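Side-chain contacts in putative invasin (Yersinia pseudotuberculosis IP 31758, PDB 5N40), which probably acts as an invasin-type bacterial surface adhesin, with immunoglobulin-like domains in a rod that ends in a C-type lectin-like domain: residues Val31-Arg36 with Asn90-Thr95; Asp58-Gln63 with Tyr68-Thr73; Thr76-Ala81 with Asn140-Phe145; Asp172-Met177 with Gly182-Ser187. The protein carries 1 engineered substitution. All blocks are in the same frame, centred on the assembly; numbering follows the deposited sequence. Where two conformers were deposited one is given.

Following the chain from its N terminus, contact 1 opens first, at Val31-Arg36, and closes against Asn90-Thr95 within the invasin domain 3 region. Contact 2 closes the short 58-63/68-73 hairpin wholly inside that span, and its strand 67-73 pairs with strand 28-34 of contact 1 through Leu33 N to Tyr68 O and Val31 N to Ala70 O. Contact 3 crosses contact 1: it starts at Thr76, before contact 1 has closed, and ends at Asn140-Phe145, joining the first immunoglobulin-like domain to the second. Contact 4 follows in series, closing a short loop between 172-177 and 182-187, and touches contact 3 where Met143 meets Gly176 and Leu184, and Phe145 meets Phe174.

Contact 1 (Val31-Arg36 with Asn90-Thr95)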
loop_
_atom_site.group_PDB
_atom_site.type_symbol
_atom_site.label_atom_id
_atom_site.label_comp_id
_atom_site.label_asym_id
_atom_site.label_seq_id
_atom_site.Cartn_x
_atom_site.Cartn_y
_atom_site.Cartn_z
ATOM N N VAL A 31 -0.918 18.349 -38.308
ATOM C CA VAL A 31 -2.324 18.394 -38.680
ATOM C C VAL A 31 -2.422 19.132 -40.004
ATOM O O VAL A 31 -1.900 20.246 -40.137
ATOM C CB VAL A 31 -3.166 19.086 -37.596
ATOM C CG1 VAL A 31 -4.635 19.102 -37.980
ATOM C CG2 VAL A 31 -2.960 18.406 -36.253
ATOM N N THR A 32 -3.060 18.506 -40.990
ATOM C CA THR A 32 -3.167 19.059 -42.335
ATOM C C THR A 32 -4.633 19.182 -42.712
ATOM O O THR A 32 -5.363 18.185 -42.733
ATOM C CB THR A 32 -2.426 18.190 -43.354
ATOM O OG1 THR A 32 -1.032 18.160 -43.031
ATOM C CG2 THR A 32 -2.590 18.746 -44.774
ATOM N N LEU A 33 -5.057 20.406 -42.993
ATOM C CA LEU A 33 -6.332 20.661 -43.639
ATOM C C LEU A 33 -6.109 20.783 -45.135
ATOM O O LEU A 33 -5.256 21.557 -45.574
ATOM C CB LEU A 33 -6.967 21.947 -43.112
ATOM C CG LEU A 33 -8.204 22.444 -43.859
ATOM C CD1 LEU A 33 -9.406 21.537 -43.602
ATOM C CD2 LEU A 33 -8.513 23.889 -43.479
ATOM N N THR A 34 -6.890 20.036 -45.907
ATOM C CA THR A 34 -6.977 20.203 -47.357
ATOM C C THR A 34 -8.327 20.861 -47.615
ATOM O O THR A 34 -9.368 20.208 -47.524
ATOM C CB THR A 34 -6.832 18.868 -48.070
ATOM O OG1 THR A 34 -5.581 18.278 -47.689
ATOM C CG2 THR A 34 -6.882 19.049 -49.605
ATOM N N LEU A 35 -8.306 22.164 -47.892
ATOM C CA LEU A 35 -9.520 22.964 -47.982
ATOM C C LEU A 35 -9.984 23.017 -49.431
ATOM O O LEU A 35 -9.253 23.488 -50.310
ATOM C CB LEU A 35 -9.274 24.367 -47.429
ATOM C CG LEU A 35 -10.508 25.257 -47.265
ATOM C CD1 LEU A 35 -11.518 24.635 -46.313
ATOM C CD2 LEU A 35 -10.111 26.645 -46.780
ATOM N N ARG A 36 -11.194 22.529 -49.681
ATOM C CA ARG A 36 -11.703 22.360 -51.036
ATOM C C ARG A 36 -13.123 22.891 -51.119
ATOM O O ARG A 36 -13.874 22.850 -50.138
ATOM C CB ARG A 36 -11.671 20.886 -51.461
ATOM C CG ARG A 36 -10.267 20.290 -51.522
ATOM C CD ARG A 36 -9.499 20.837 -52.730
ATOM N NE ARG A 36 -8.141 20.304 -52.869
ATOM C CZ ARG A 36 -7.051 20.848 -52.329
ATOM N NH1 ARG A 36 -7.133 21.940 -51.574
ATOM N NH2 ARG A 36 -5.866 20.286 -52.530
ATOM N N ASN A 90 -15.559 30.529 -38.066
ATOM C CA ASN A 90 -16.757 29.717 -38.249
ATOM C C ASN A 90 -16.358 28.253 -38.415
ATOM O O ASN A 90 -15.451 27.938 -39.192
ATOM C CB ASN A 90 -17.547 30.189 -39.475
ATOM C CG ASN A 90 -17.653 31.714 -39.566
ATOM O OD1 ASN A 90 -17.993 32.389 -38.594
ATOM N ND2 ASN A 90 -17.337 32.257 -40.740
ATOM N N ASN A 91 -17.039 27.360 -37.699
ATOM C CA ASN A 91 -16.666 25.952 -37.744
ATOM C C ASN A 91 -16.834 25.401 -39.148
ATOM O O ASN A 91 -17.837 25.661 -39.815
ATOM C CB ASN A 91 -17.518 25.122 -36.780
ATOM C CG ASN A 91 -17.158 23.637 -36.819
ATOM O OD1 ASN A 91 -16.078 23.238 -36.383
ATOM N ND2 ASN A 91 -18.063 22.815 -37.345
ATOM N N LEU A 92 -15.840 24.630 -39.590
ATOM C CA LEU A 92 -15.923 23.861 -40.826
ATOM C C LEU A 92 -16.201 22.412 -40.447
ATOM O O LEU A 92 -15.334 21.733 -39.887
ATOM C CB LEU A 92 -14.637 23.981 -41.639
ATOM C CG LEU A 92 -14.610 23.164 -42.929
ATOM C CD1 LEU A 92 -15.579 23.742 -43.946
ATOM C CD2 LEU A 92 -13.198 23.093 -43.495
ATOM N N GLY A 93 -17.402 21.942 -40.766
ATOM C CA GLY A 93 -17.875 20.665 -40.270
ATOM C C GLY A 93 -17.321 19.468 -41.008
ATOM O O GLY A 93 -18.066 18.553 -41.368
ATOM N N THR A 94 -16.015 19.456 -41.241
ATOM C CA THR A 94 -15.401 18.271 -41.808
ATOM C C THR A 94 -15.242 17.211 -40.718
ATOM O O THR A 94 -15.281 17.504 -39.518
ATOM C CB THR A 94 -14.055 18.622 -42.452
ATOM O OG1 THR A 94 -13.478 17.449 -43.038
ATOM C CG2 THR A 94 -13.092 19.212 -41.425
ATOM N N THR A 95 -15.092 15.967 -41.146
ATOM C CA THR A 95 -14.921 14.875 -40.196
ATOM C C THR A 95 -13.728 15.163 -39.282
ATOM O O THR A 95 -12.649 15.521 -39.774
ATOM C CB THR A 95 -14.706 13.554 -40.931
ATOM O OG1 THR A 95 -15.775 13.343 -41.865
ATOM C CG2 THR A 95 -14.658 12.402 -39.939
#
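Leu33 and Leu35 meet Leu92 in the interior of the first immunoglobulin-like beta-sandwich, where strand 28-34 and the interrupted strand 90-102 approach through side chains and not through backbone pairing. The chains stay well apart: Leu35 CA and Leu92 CA are 9.6 Å from each other, and no hydrogen bond joins the two segments.

The apolar contact is made by methyl groups alone. Leu92 CD2 is the shared atom, lying 3.6 Å from Leu35 CD1 and 4.1 Å from Leu33 CD1, and in both pairs the side chains cross at a slant. Leu92 reaches inward with its CG trans to the backbone N (chi1 178°), which carries CD2 across to both leucines. All three residues are buried. Val85 of strand 79-87 packs against Leu33 and Leu92, Leu14 touches Leu33, and Tyr68 touches Leu35, so the small cluster belongs to a wider hydrophobic core.

The polar interactions lie within each segment or lead out of it. An inverse gamma turn centred on Gly93 follows Leu92, closed by a weak bond of 2.7 Å from Thr94 N to Leu92 O, while Thr94 OG1 bonds to Ser12 O. On the other segment the guanidinium of Arg36 folds back, one face resting on Thr34 CG2, and also bonds to Ser65 O. Its NH1 reaches Leu35 O at 2.9 Å, arriving from above the carbonyl plane, 57° out of it.

Contact 2 (Asp58-Gln63 with Tyr68-Thr73)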
loop_
_atom_site.group_PDB
_atom_site.type_symbol
_atom_site.label_atom_id
_atom_site.label_comp_id
_atom_site.label_asym_id
_atom_site.label_seq_id
_atom_site.Cartn_x
_atom_site.Cartn_y
_atom_site.Cartn_z
ATOM N N ASP A 58 0.775 24.968 -32.496
ATOM C CA ASP A 58 1.419 26.213 -32.890
ATOM C C ASP A 58 0.564 26.870 -33.975
ATOM O O ASP A 58 -0.567 26.450 -34.237
ATOM C CB ASP A 58 2.868 25.967 -33.314
ATOM C CG ASP A 58 2.990 25.137 -34.572
ATOM O OD1 ASP A 58 1.957 24.660 -35.090
ATOM O OD2 ASP A 58 4.135 24.965 -35.045
ATOM N N ASN A 59 1.088 27.921 -34.607
ATOM C CA ASN A 59 0.296 28.698 -35.552
ATOM C C ASN A 59 0.109 27.950 -36.872
ATOM O O ASN A 59 1.000 27.234 -37.339
ATOM C CB ASN A 59 0.955 30.057 -35.813
ATOM C CG ASN A 59 1.129 30.882 -34.545
ATOM O OD1 ASN A 59 2.197 31.450 -34.304
ATOM N ND2 ASN A 59 0.082 30.952 -33.729
ATOM N N VAL A 60 -1.068 28.117 -37.459
ATOM C CA VAL A 60 -1.395 27.541 -38.762
ATOM C C VAL A 60 -0.712 28.352 -39.853
ATOM O O VAL A 60 -0.701 29.588 -39.807
ATOM C CB VAL A 60 -2.921 27.527 -38.960
ATOM C CG1 VAL A 60 -3.302 27.166 -40.395
ATOM C CG2 VAL A 60 -3.576 26.573 -37.970
ATOM N N THR A 61 -0.164 27.658 -40.854
ATOM C CA THR A 61 0.418 28.292 -42.028
ATOM C C THR A 61 -0.077 27.583 -43.280
ATOM O O THR A 61 -0.447 26.406 -43.249
ATOM C CB THR A 61 1.961 28.279 -41.999
ATOM O OG1 THR A 61 2.442 26.936 -42.126
ATOM C CG2 THR A 61 2.475 28.876 -40.702
ATOM N N GLU A 62 -0.091 28.316 -44.385
ATOM C CA GLU A 62 -0.624 27.816 -45.645
ATOM C C GLU A 62 0.515 27.406 -46.566
ATOM O O GLU A 62 1.491 28.152 -46.730
ATOM C CB GLU A 62 -1.493 28.877 -46.325
ATOM C CG GLU A 62 -2.057 28.441 -47.679
ATOM C CD GLU A 62 -2.885 29.524 -48.336
ATOM O OE1 GLU A 62 -2.946 30.640 -47.788
ATOM O OE2 GLU A 62 -3.467 29.263 -49.413
ATOM N N GLN A 63 0.386 26.222 -47.163
ATOM C CA GLN A 63 1.262 25.764 -48.227
ATOM C C GLN A 63 0.481 25.733 -49.538
ATOM O O GLN A 63 -0.664 26.203 -49.624
ATOM C CB GLN A 63 1.860 24.396 -47.887
ATOM C CG GLN A 63 2.889 24.450 -46.761
ATOM C CD GLN A 63 2.238 24.569 -45.409
ATOM O OE1 GLN A 63 1.310 23.823 -45.092
ATOM N NE2 GLN A 63 2.716 25.508 -44.595
ATOM N N TYR A 68 -3.288 23.597 -45.297
ATOM C CA TYR A 68 -3.001 24.392 -44.110
ATOM C C TYR A 68 -2.562 23.449 -43.002
ATOM O O TYR A 68 -3.263 22.479 -42.703
ATOM C CB TYR A 68 -4.227 25.198 -43.670
ATOM C CG TYR A 68 -4.790 26.102 -44.742
ATOM C CD1 TYR A 68 -5.547 25.583 -45.789
ATOM C CD2 TYR A 68 -4.573 27.474 -44.708
ATOM C CE1 TYR A 68 -6.065 26.403 -46.779
ATOM C CE2 TYR A 68 -5.094 28.303 -45.691
ATOM C CZ TYR A 68 -5.844 27.761 -46.718
ATOM O OH TYR A 68 -6.366 28.582 -47.700
ATOM N N THR A 69 -1.414 23.738 -42.389
ATOM C CA THR A 69 -0.814 22.817 -41.431
ATOM C C THR A 69 -0.473 23.513 -40.121
ATOM O O THR A 69 -0.265 24.726 -40.065
ATOM C CB THR A 69 0.450 22.171 -42.003
ATOM O OG1 THR A 69 1.410 23.185 -42.328
ATOM C CG2 THR A 69 0.107 21.385 -43.255
ATOM N N ALA A 70 -0.419 22.704 -39.064
ATOM C CA ALA A 70 0.084 23.131 -37.765
ATOM C C ALA A 70 0.659 21.913 -37.059
ATOM O O ALA A 70 0.320 20.770 -37.376
ATOM C CB ALA A 70 -1.005 23.784 -36.907
ATOM N N THR A 71 1.551 22.167 -36.109
ATOM C CA THR A 71 2.150 21.105 -35.311
ATOM C C THR A 71 1.429 21.026 -33.970
ATOM O O THR A 71 1.334 22.028 -33.253
ATOM C CB THR A 71 3.645 21.346 -35.106
ATOM O OG1 THR A 71 4.314 21.307 -36.374
ATOM C CG2 THR A 71 4.251 20.287 -34.182
ATOM N N LEU A 72 0.920 19.842 -33.648
ATOM C CA LEU A 72 0.415 19.547 -32.319
ATOM C C LEU A 72 1.532 18.936 -31.490
ATOM O O LEU A 72 2.261 18.062 -31.963
ATOM C CB LEU A 72 -0.762 18.574 -32.383
ATOM C CG LEU A 72 -1.353 18.207 -31.022
ATOM C CD1 LEU A 72 -2.563 19.051 -30.734
ATOM C CD2 LEU A 72 -1.699 16.740 -30.941
ATOM N N THR A 73 1.652 19.390 -30.247
ATOM C CA THR A 73 2.581 18.808 -29.293
ATOM C C THR A 73 1.776 18.175 -28.168
ATOM O O THR A 73 0.860 18.799 -27.633
ATOM C CB THR A 73 3.547 19.864 -28.743
ATOM O OG1 THR A 73 4.332 20.395 -29.826
ATOM C CG2 THR A 73 4.483 19.264 -27.696
HETATM O O HOH W 1 5.039 23.996 -37.111
HETATM O O HOH W 2 2.526 26.144 -39.173
#
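Thr61 and Thr69 form an antiparallel hydrogen-bonded pair in the beta hairpin of strands 56-63 and 67-73, with N-to-O distances of 3.0 Å from Thr61 N to Thr69 O and likewise from Thr69 N to Thr61 O. Toward Asp58 the regular pairing gives way and a side chain takes over. Asp58 N still donates to Thr71 O, but Thr71 N donates to Asp58 OD1 at 2.7 Å, from the syn side but tilted out of the carboxylate plane. Asp58 can do this because chi1 of 66° sets CG between its own N and carbonyl carbon. A water joins OD2 to Thr71 OG1.

On the face of Glu62 and Tyr68, the extended glutamate runs alongside the tyrosine, its CG 4.1 Å from the ring centroid in a CH-pi contact over the face. The carboxylate and ring planes are 24° apart. Both polar ends are held by the 43-46 loop: Glu62 OE2 by Gly45 N, Tyr68 OH by Val43 O and Gln46 N. Next to them Val60 sets CG1 3.9 Å from Tyr68 CB and CG2 against Ala70 CB.

The opposite face is polar. Gln63 bends at chi2 (77°) and spans the two threonines there: its NE2 donates to Thr61 OG1, while OE1 accepts from Thr69 OG1 at 2.8 Å.

Contact 3 (Thr76-Ala81 with Asn140-Phe145)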
loop_
_atom_site.group_PDB
_atom_site.type_symbol
_atom_site.label_atom_id
_atom_site.label_comp_id
_atom_site.label_asym_id
_atom_site.label_seq_id
_atom_site.Cartn_x
_atom_site.Cartn_y
_atom_site.Cartn_z
ATOM N N THR A 76 0.568 16.019 -21.191
ATOM C CA THR A 76 0.898 14.903 -20.315
ATOM C C THR A 76 -0.328 14.090 -19.901
ATOM O O THR A 76 -0.216 13.219 -19.029
ATOM C CB THR A 76 1.641 15.424 -19.085
ATOM O OG1 THR A 76 0.960 16.569 -18.567
ATOM C CG2 THR A 76 3.059 15.816 -19.466
ATOM N N LEU A 77 -1.479 14.321 -20.530
ATOM C CA LEU A 77 -2.700 13.571 -20.266
ATOM C C LEU A 77 -2.975 12.608 -21.414
ATOM O O LEU A 77 -2.986 13.012 -22.579
ATOM C CB LEU A 77 -3.897 14.509 -20.090
ATOM C CG LEU A 77 -3.758 15.546 -18.975
ATOM C CD1 LEU A 77 -4.948 16.500 -18.969
ATOM C CD2 LEU A 77 -3.598 14.852 -17.643
ATOM N N THR A 78 -3.212 11.343 -21.075
ATOM C CA THR A 78 -3.593 10.343 -22.058
ATOM C C THR A 78 -5.060 10.499 -22.438
ATOM O O THR A 78 -5.878 11.009 -21.664
ATOM C CB THR A 78 -3.356 8.946 -21.497
ATOM O OG1 THR A 78 -4.058 8.821 -20.255
ATOM C CG2 THR A 78 -1.878 8.722 -21.251
ATOM N N GLY A 79 -5.387 10.048 -23.635
ATOM C CA GLY A 79 -6.752 10.063 -24.116
ATOM C C GLY A 79 -6.772 10.094 -25.628
ATOM O O GLY A 79 -5.815 9.689 -26.278
ATOM N N THR A 80 -7.880 10.587 -26.171
ATOM C CA THR A 80 -8.025 10.796 -27.605
ATOM C C THR A 80 -8.147 12.291 -27.871
ATOM O O THR A 80 -9.075 12.939 -27.373
ATOM C CB THR A 80 -9.242 10.051 -28.150
ATOM O OG1 THR A 80 -9.137 8.659 -27.815
ATOM C CG2 THR A 80 -9.326 10.214 -29.672
ATOM N N ALA A 81 -7.208 12.835 -28.642
ATOM C CA ALA A 81 -7.279 14.233 -29.055
ATOM C C ALA A 81 -8.230 14.351 -30.234
ATOM O O ALA A 81 -7.968 13.791 -31.303
ATOM C CB ALA A 81 -5.900 14.765 -29.438
ATOM N N ASN A 140 1.427 13.783 -14.066
ATOM C CA ASN A 140 0.083 13.399 -14.496
ATOM C C ASN A 140 0.021 11.964 -15.010
ATOM O O ASN A 140 -0.842 11.618 -15.823
ATOM C CB ASN A 140 -0.452 14.380 -15.545
ATOM C CG ASN A 140 -0.597 15.789 -14.992
ATOM O OD1 ASN A 140 -1.156 15.993 -13.910
ATOM N ND2 ASN A 140 -0.071 16.767 -15.714
ATOM N N VAL A 141 0.896 11.105 -14.501
ATOM C CA VAL A 141 0.897 9.686 -14.839
ATOM C C VAL A 141 -0.079 8.960 -13.918
ATOM O O VAL A 141 0.078 8.979 -12.690
ATOM C CB VAL A 141 2.307 9.091 -14.720
ATOM C CG1 VAL A 141 2.266 7.570 -14.884
ATOM C CG2 VAL A 141 3.256 9.721 -15.755
ATOM N N LYS A 142 -1.072 8.304 -14.512
ATOM C CA LYS A 142 -2.062 7.564 -13.741
ATOM C C LYS A 142 -1.436 6.328 -13.098
ATOM O O LYS A 142 -0.695 5.584 -13.743
ATOM C CB LYS A 142 -3.224 7.156 -14.643
ATOM C CG LYS A 142 -4.074 8.328 -15.121
ATOM C CD LYS A 142 -5.249 7.823 -15.963
ATOM C CE LYS A 142 -6.168 8.953 -16.396
ATOM N NZ LYS A 142 -7.294 8.457 -17.252
ATOM N N MET A 143 -1.775 6.098 -11.830
ATOM C CA MET A 143 -1.151 5.060 -11.019
ATOM C C MET A 143 -2.213 4.200 -10.350
ATOM O O MET A 143 -3.269 4.700 -9.950
ATOM C CB MET A 143 -0.252 5.682 -9.944
ATOM C CG MET A 143 0.917 4.803 -9.515
ATOM S SD MET A 143 2.174 4.582 -10.793
ATOM C CE MET A 143 2.684 6.272 -11.092
ATOM N N THR A 144 -1.922 2.903 -10.223
ATOM C CA THR A 144 -2.727 1.989 -9.420
ATOM C C THR A 144 -1.797 1.176 -8.527
ATOM O O THR A 144 -0.579 1.141 -8.728
ATOM C CB THR A 144 -3.575 1.034 -10.270
ATOM O OG1 THR A 144 -2.712 0.165 -11.001
ATOM C CG2 THR A 144 -4.483 1.800 -11.227
ATOM N N PHE A 145 -2.383 0.514 -7.534
ATOM C CA PHE A 145 -1.643 -0.343 -6.619
ATOM C C PHE A 145 -2.287 -1.720 -6.547
ATOM O O PHE A 145 -3.512 -1.854 -6.582
ATOM C CB PHE A 145 -1.574 0.256 -5.205
ATOM C CG PHE A 145 -0.814 1.540 -5.136
ATOM C CD1 PHE A 145 0.568 1.536 -5.035
ATOM C CD2 PHE A 145 -1.471 2.752 -5.191
ATOM C CE1 PHE A 145 1.275 2.713 -4.978
ATOM C CE2 PHE A 145 -0.764 3.937 -5.130
ATOM C CZ PHE A 145 0.616 3.912 -5.032
HETATM O O HOH W 3 -2.395 10.818 -18.083
HETATM O O HOH W 4 -6.446 7.863 -20.147
#
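Asn140 lays its side chain against Thr76 and Leu77, with CB 3.8 Å from Leu77 CD2 and the amide turned to the threonine hydroxyl. Asn140 ND2 donates to Thr76 OG1 at 3.0 Å in a nearly straight bond (164° at the hydrogen), and the oxygen lies close to the amide plane. This is the sole direct hydrogen bond between the segments, and it joins the first immunoglobulin-like domain to the second.

Two waters bridge the segments as well. One molecule accepts from Thr78 N and probably donates to Asn140 O, linking the two backbones. A second donates to Thr78 OG1 and accepts from Lys142 NZ at 3.1 Å. The lysine is extended from CB to NZ (chi2 -177°), which brings its ammonium to the water bound by Thr78 OG1. Thr78 OG1 also bonds to Glu205 OE1, while OE2 of that carboxylate takes Lys142 N, so Glu205 of the second domain holds both its own Lys142 and Thr78 of the first.

The contact sits at the waist between domains: Thr76-Thr78 lead into strand 79-87, which pairs with 90-102, and Asn140 leads into strand 142-151, flanked in its sheet by strands 197-204 and 176-177.

Contact 4 (Asp172-Met177 with Gly182-Ser187); sequences DAFTGM and GQLTVS
Phe174 lays the far end of its ring against Leu184 and Val186, whose methyls both lie on one side of the ring plane, in the second immunoglobulin-like domain. CE2 is 3.5 Å from Val186 CG1, while CE1 is 3.8 Å from Leu184 CD2; CZ lies near both methyls. Each methyl meets the ring obliquely. Leucine and phenylalanine reach toward one another from opposite directions, whereas the valine crosses the phenylalanine at a slant. No hydrogen bond joins the segments; besides the apolar side chains, Met177 O lies 3.8 Å from Leu184 CD1.

The ring arrives here because CG is trans to the backbone N of Phe174 (chi1 179°), which extends it off the chain toward the strand opposite. Gly176, two residues on, has no side chain, and the ring tip packs close to its CA, on the side where one would stand.

Farther out, Phe145 meets Phe174 edge-to-face, and Ile166 packs against both Phe174 and Val186. Met143 touches Leu184, and Leu125 touches Val186. The strand bearing the two aliphatic residues is fixed by backbone bonds of Leu184 with Val127 and Val186 with Leu125, and Asp179 OD1 accepts from Gln183 N where that strand begins.

The two segments run nearly antiparallel but belong to different sheets of the sandwich: the short, weakly bonded strand 176-177 is at the edge of one, beside 142-151, whereas strand 183-189 lies in the other between 123-131 and 165-166.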
loop_
_atom_site.group_PDB
_atom_site.type_symbol
_atom_site.label_atom_id
_atom_site.label_comp_id
_atom_site.label_asym_id
_atom_site.label_seq_id
_atom_site.Cartn_x
_atom_site.Cartn_y
_atom_site.Cartn_z
ATOM N N ASP A 172 -7.152 -1.661 -3.893
ATOM C CA ASP A 172 -7.646 -1.778 -5.263
ATOM C C ASP A 172 -8.677 -0.718 -5.620
ATOM O O ASP A 172 -9.093 -0.653 -6.783
ATOM C CB ASP A 172 -8.229 -3.177 -5.520
ATOM C CG ASP A 172 -9.280 -3.603 -4.498
ATOM O OD1 ASP A 172 -9.788 -2.759 -3.718
ATOM O OD2 ASP A 172 -9.595 -4.816 -4.494
ATOM N N ALA A 173 -9.076 0.124 -4.670
ATOM C CA ALA A 173 -9.942 1.256 -4.964
ATOM C C ALA A 173 -9.163 2.520 -5.291
ATOM O O ALA A 173 -9.770 3.505 -5.731
ATOM C CB ALA A 173 -10.878 1.528 -3.777
ATOM N N PHE A 174 -7.844 2.523 -5.095
ATOM C CA PHE A 174 -7.081 3.748 -5.273
ATOM C C PHE A 174 -6.956 4.117 -6.750
ATOM O O PHE A 174 -6.680 3.272 -7.603
ATOM C CB PHE A 174 -5.682 3.625 -4.661
ATOM C CG PHE A 174 -4.851 4.861 -4.853
ATOM C CD1 PHE A 174 -4.124 5.054 -6.020
ATOM C CD2 PHE A 174 -4.843 5.854 -3.895
ATOM C CE1 PHE A 174 -3.393 6.204 -6.211
ATOM C CE2 PHE A 174 -4.110 7.011 -4.085
ATOM C CZ PHE A 174 -3.384 7.183 -5.244
ATOM N N THR A 175 -7.168 5.396 -7.041
ATOM C CA THR A 175 -6.757 6.003 -8.295
ATOM C C THR A 175 -6.062 7.314 -7.966
ATOM O O THR A 175 -6.375 7.959 -6.966
ATOM C CB THR A 175 -7.941 6.262 -9.244
ATOM O OG1 THR A 175 -8.881 7.155 -8.624
ATOM C CG2 THR A 175 -8.634 4.963 -9.594
ATOM N N GLY A 176 -5.114 7.699 -8.805
ATOM C CA GLY A 176 -4.380 8.932 -8.577
ATOM C C GLY A 176 -3.337 9.117 -9.653
ATOM O O GLY A 176 -3.125 8.245 -10.501
ATOM N N MET A 177 -2.686 10.278 -9.607
ATOM C CA MET A 177 -1.714 10.678 -10.617
ATOM C C MET A 177 -0.477 11.257 -9.957
ATOM O O MET A 177 -0.551 11.834 -8.874
ATOM C CB MET A 177 -2.256 11.765 -11.547
ATOM C CG MET A 177 -3.206 11.321 -12.608
ATOM S SD MET A 177 -3.713 12.792 -13.502
ATOM C CE MET A 177 -4.912 12.081 -14.628
ATOM N N GLY A 182 6.480 14.644 -10.666
ATOM C CA GLY A 182 6.485 13.232 -10.977
ATOM C C GLY A 182 6.305 12.320 -9.785
ATOM O O GLY A 182 6.608 11.125 -9.882
ATOM N N GLN A 183 5.806 12.839 -8.666
ATOM C CA GLN A 183 5.686 12.068 -7.436
ATOM C C GLN A 183 4.227 11.866 -7.044
ATOM O O GLN A 183 3.377 12.737 -7.258
ATOM C CB GLN A 183 6.436 12.755 -6.289
ATOM C CG GLN A 183 7.903 12.985 -6.565
ATOM C CD GLN A 183 8.650 13.446 -5.325
ATOM O OE1 GLN A 183 8.090 13.470 -4.229
ATOM N NE2 GLN A 183 9.914 13.817 -5.494
ATOM N N LEU A 184 3.947 10.697 -6.480
ATOM C CA LEU A 184 2.659 10.386 -5.866
ATOM C C LEU A 184 2.947 9.796 -4.496
ATOM O O LEU A 184 3.592 8.747 -4.404
ATOM C CB LEU A 184 1.862 9.398 -6.723
ATOM C CG LEU A 184 0.632 8.756 -6.075
ATOM C CD1 LEU A 184 -0.390 9.811 -5.711
ATOM C CD2 LEU A 184 0.024 7.704 -6.995
ATOM N N THR A 185 2.474 10.456 -3.440
ATOM C CA THR A 185 2.673 9.973 -2.075
ATOM C C THR A 185 1.327 9.618 -1.460
ATOM O O THR A 185 0.377 10.409 -1.521
ATOM C CB THR A 185 3.400 11.006 -1.210
ATOM O OG1 THR A 185 4.724 11.221 -1.724
ATOM C CG2 THR A 185 3.519 10.525 0.235
ATOM N N VAL A 186 1.255 8.426 -0.861
ATOM C CA VAL A 186 0.025 7.918 -0.273
ATOM C C VAL A 186 0.324 7.374 1.119
ATOM O O VAL A 186 1.467 7.059 1.463
ATOM C CB VAL A 186 -0.629 6.825 -1.146
ATOM C CG1 VAL A 186 -0.943 7.376 -2.533
ATOM C CG2 VAL A 186 0.265 5.596 -1.250
ATOM N N SER A 187 -0.738 7.263 1.912
ATOM C CA SER A 187 -0.668 6.767 3.279
ATOM C C SER A 187 -1.162 5.327 3.316
ATOM O O SER A 187 -2.304 5.046 2.927
ATOM C CB SER A 187 -1.500 7.649 4.206
ATOM O OG SER A 187 -1.371 7.222 5.545
#